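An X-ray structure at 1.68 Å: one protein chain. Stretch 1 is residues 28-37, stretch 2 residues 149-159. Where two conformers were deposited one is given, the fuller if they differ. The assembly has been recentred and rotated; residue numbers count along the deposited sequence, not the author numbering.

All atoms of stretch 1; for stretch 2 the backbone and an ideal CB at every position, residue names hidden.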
# COMPACT_ATOMS: atom_id res chain seq x y z
N SER A 28 12.56 -4.26 9.75
CA SER A 28 13.54 -5.11 10.37
C SER A 28 13.30 -6.57 9.96
O SER A 28 12.20 -6.93 9.86
CB SER A 28 13.33 -5.06 11.84
OG SER A 28 14.25 -5.77 12.54
N PHE A 29 14.38 -7.26 9.73
CA PHE A 29 14.42 -8.67 9.40
C PHE A 29 15.10 -9.39 10.56
O PHE A 29 15.70 -10.41 10.39
CB PHE A 29 15.13 -8.87 8.07
CG PHE A 29 14.35 -8.36 6.93
CD1 PHE A 29 13.32 -9.09 6.39
CD2 PHE A 29 14.57 -7.07 6.45
CE1 PHE A 29 12.56 -8.58 5.38
CE2 PHE A 29 13.83 -6.58 5.43
CZ PHE A 29 12.82 -7.33 4.88
N ASP A 30 14.99 -8.84 11.75
CA ASP A 30 15.57 -9.49 12.92
C ASP A 30 14.94 -10.89 13.18
O ASP A 30 15.66 -11.77 13.62
CB ASP A 30 15.47 -8.63 14.17
CG ASP A 30 16.58 -7.60 14.27
OD1 ASP A 30 17.50 -7.57 13.47
OD2 ASP A 30 16.45 -6.71 15.14
N LEU A 31 13.65 -11.05 12.93
CA LEU A 31 12.96 -12.33 13.23
C LEU A 31 13.45 -13.38 12.21
O LEU A 31 13.86 -14.49 12.67
CB LEU A 31 11.48 -12.18 13.17
CG LEU A 31 10.88 -11.29 14.30
CD1 LEU A 31 9.50 -10.86 13.83
CD2 LEU A 31 10.85 -12.08 15.60
N LEU A 32 13.59 -13.00 10.98
CA LEU A 32 14.13 -14.03 9.98
C LEU A 32 15.58 -14.29 10.31
O LEU A 32 16.07 -15.44 10.26
CB LEU A 32 13.97 -13.51 8.58
CG LEU A 32 14.59 -14.35 7.40
CD1 LEU A 32 14.02 -15.76 7.50
CD2 LEU A 32 14.31 -13.76 6.06
N ALA A 33 16.38 -13.24 10.60
CA ALA A 33 17.78 -13.48 10.89
C ALA A 33 17.94 -14.43 12.10
O ALA A 33 18.94 -15.20 12.12
CB ALA A 33 18.57 -12.15 11.19
N GLY A 34 17.13 -14.25 13.16
CA GLY A 34 17.15 -15.11 14.35
C GLY A 34 16.83 -16.56 13.93
O GLY A 34 17.41 -17.47 14.51
N ALA A 35 15.82 -16.70 13.12
CA ALA A 35 15.38 -18.10 12.66
C ALA A 35 16.56 -18.76 11.90
O ALA A 35 16.98 -19.88 12.19
CB ALA A 35 14.17 -18.05 11.87
N LEU A 36 17.11 -18.07 10.96
CA LEU A 36 18.33 -18.52 10.21
C LEU A 36 19.49 -18.76 11.09
O LEU A 36 20.26 -19.74 10.91
CB LEU A 36 18.79 -17.47 9.20
CG LEU A 36 18.05 -17.36 7.99
CD1 LEU A 36 18.27 -16.12 7.13
CD2 LEU A 36 18.31 -18.63 7.09
N GLY A 37 19.81 -17.83 12.03
CA GLY A 37 21.09 -18.01 12.82
C GLY A 37 20.83 -19.23 13.82
O GLY A 37 21.78 -19.92 14.22
N UNK A 149 16.51 -19.25 -0.46
CA UNK A 149 15.17 -18.97 -0.46
C UNK A 149 14.90 -17.82 0.58
O UNK A 149 14.03 -16.97 0.30
CB UNK A 149 14.38 -20.25 -0.17
N UNK A 150 15.60 -17.84 1.68
CA UNK A 150 15.42 -16.75 2.71
C UNK A 150 15.83 -15.41 2.15
O UNK A 150 15.04 -14.42 2.35
CB UNK A 150 16.24 -17.04 3.97
N UNK A 151 16.92 -15.36 1.41
CA UNK A 151 17.31 -14.12 0.66
C UNK A 151 16.30 -13.66 -0.33
O UNK A 151 15.98 -12.46 -0.44
CB UNK A 151 18.63 -14.34 -0.09
N UNK A 152 15.72 -14.60 -1.11
CA UNK A 152 14.69 -14.27 -2.01
C UNK A 152 13.44 -13.69 -1.29
O UNK A 152 12.83 -12.73 -1.80
CB UNK A 152 14.33 -15.51 -2.82
N UNK A 153 13.08 -14.25 -0.15
CA UNK A 153 11.95 -13.73 0.60
C UNK A 153 12.26 -12.26 1.10
O UNK A 153 11.36 -11.37 0.93
CB UNK A 153 11.64 -14.66 1.78
N UNK A 154 13.44 -12.05 1.57
CA UNK A 154 13.86 -10.60 1.92
C UNK A 154 13.66 -9.69 0.71
O UNK A 154 12.96 -8.62 0.84
CB UNK A 154 15.33 -10.53 2.35
N UNK A 155 14.14 -10.13 -0.47
CA UNK A 155 13.88 -9.43 -1.72
C UNK A 155 12.44 -9.05 -2.06
O UNK A 155 12.16 -7.93 -2.51
CB UNK A 155 14.41 -10.30 -2.86
N UNK A 156 11.52 -9.96 -1.77
CA UNK A 156 10.13 -9.79 -1.98
C UNK A 156 9.53 -8.79 -1.03
O UNK A 156 8.47 -8.23 -1.32
CB UNK A 156 9.42 -11.14 -1.86
N UNK A 157 10.16 -8.70 0.12
CA UNK A 157 9.61 -7.90 1.24
C UNK A 157 10.20 -6.50 1.27
O UNK A 157 9.59 -5.62 1.92
CB UNK A 157 9.88 -8.59 2.58
N UNK A 158 11.33 -6.29 0.63
CA UNK A 158 11.89 -4.94 0.50
C UNK A 158 11.35 -4.21 -0.74
O UNK A 158 11.03 -2.99 -0.69
CB UNK A 158 13.42 -5.01 0.43
N UNK A 159 11.33 -4.99 -1.83
CA UNK A 159 11.04 -4.68 -3.25
C UNK A 159 9.99 -3.61 -3.49
O UNK A 159 10.39 -2.46 -3.79
OXT UNK A 159 8.78 -3.83 -3.41
CB UNK A 159 10.58 -5.96 -3.96

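The two helices, 30-37 and 149-158, run antiparallel at 179°, with axes 11.6 Å apart at closest approach. Stretch 1 offers an apolar row formed by Phe29, Leu32 and Leu36, so side chains of stretch 2 that meet it should be mostly apolar and of modest size.

Position 149 has helical backbone angles, and nothing of stretch 1 lies within 5.5 Å of its ideal CB. Many residues would do; it is Tyr149, whose OH is hydrogen-bonded elsewhere in the structure.

At position 150 CA-to-CB points toward stretch 1, and the ideal CB lies 3.9 Å from Leu36 CD1 and 4.3 Å from Leu32 CD2. So little space favours a small residue: alanine, serine, perhaps cysteine or threonine. The residue is Ser150. Its OG packs 3.5 Å from Leu36 CD2, a contact without a hydrogen bond, since the leucine offers no polar partner; the hydroxyl is satisfied elsewhere in the structure.

Position 151 points away and position 152 is out of reach, so almost any helix-compatible residue would suit; they are Ala151 and Thr152. At position 153 CB points sideways, 5.1 Å from Leu32 CD2, which allows a range of apolar groups. Val153 remains marginal, its CG1 coming no nearer than 4.8 Å to Leu32 CD2.

Position 154 also points sideways, but its ideal CB lies 4.5 Å from Phe29 CE1 and 5.0 Å from Leu32 CD2. A branched aliphatic residue, valine or isoleucine, could touch both; leucine is also plausible. The deposited Val154, with chi1 t, does so: CG1 sits over one face of the Phe29 ring, 3.9 Å from its centroid and 12° off the normal, a CH-pi contact, while CG2 packs 3.6 Å from Leu32 CD2.

Position 155 points away, and an ideal CB would be crowded by Thr152 O at 3.1 Å; glycine avoids this, though alanine is not excluded. The residue is Gly155. Position 156 is out of reach, open to polar or apolar residues; it is Leu156.

At position 157 CB points toward stretch 1, 3.9 Å from Phe29 CE1. Either an apolar residue or a long polar one with an aliphatic stem would suit. In Glu157, CB meets the ring edge at 3.9 Å from Phe29 CE1, and the end of the side chain leads away.

Position 158 points sideways, its ideal CB 5.0 Å from Phe29 CZ, so an aliphatic side chain extending beyond CB, such as isoleucine, leucine or methionine, could reach the ring. Ile158 does, with CG1 4.1 Å from Phe29 CZ. Position 159, carrying the terminal carboxylate, is out of reach, and any residue would do; it is Leu159, poorly ordered.

Stretch 2, residues 149-159: YSATVVGLEIL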
# COMPACT_ATOMS: atom_id res chain seq x y z
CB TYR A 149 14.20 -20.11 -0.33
CG TYR A 149 13.78 -20.57 0.93
CD1 TYR A 149 12.82 -19.87 1.73
CD2 TYR A 149 14.14 -21.88 1.34
CE1 TYR A 149 12.34 -20.41 2.89
CE2 TYR A 149 13.68 -22.39 2.50
CZ TYR A 149 12.75 -21.69 3.25
OH TYR A 149 12.31 -22.26 4.40
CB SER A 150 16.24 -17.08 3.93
OG SER A 150 15.74 -18.15 4.70
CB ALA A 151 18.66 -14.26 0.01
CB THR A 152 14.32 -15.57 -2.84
OG1 THR A 152 15.47 -15.90 -3.61
CG2 THR A 152 13.21 -15.33 -3.74
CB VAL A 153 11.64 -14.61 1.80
CG1 VAL A 153 10.73 -13.92 2.83
CG2 VAL A 153 10.94 -15.83 1.28
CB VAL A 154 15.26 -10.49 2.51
CG1 VAL A 154 15.64 -8.94 2.77
CG2 VAL A 154 15.44 -11.25 3.79
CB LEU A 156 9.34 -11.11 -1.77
CG LEU A 156 9.56 -12.16 -2.86
CD1 LEU A 156 8.83 -13.38 -2.35
CD2 LEU A 156 8.96 -11.78 -4.19
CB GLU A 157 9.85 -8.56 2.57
CG GLU A 157 9.02 -9.81 2.79
CD GLU A 157 7.54 -9.58 2.96
OE1 GLU A 157 6.88 -10.60 2.66
OE2 GLU A 157 7.05 -8.45 3.42
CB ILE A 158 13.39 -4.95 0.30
CG1 ILE A 158 14.07 -5.45 1.51
CG2 ILE A 158 13.81 -3.48 0.13
CD1 ILE A 158 15.58 -5.59 1.28
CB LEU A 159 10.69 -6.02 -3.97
CG LEU A 159 9.95 -6.31 -5.27
CD1 LEU A 159 10.13 -7.81 -5.61
CD2 LEU A 159 8.46 -5.97 -5.20
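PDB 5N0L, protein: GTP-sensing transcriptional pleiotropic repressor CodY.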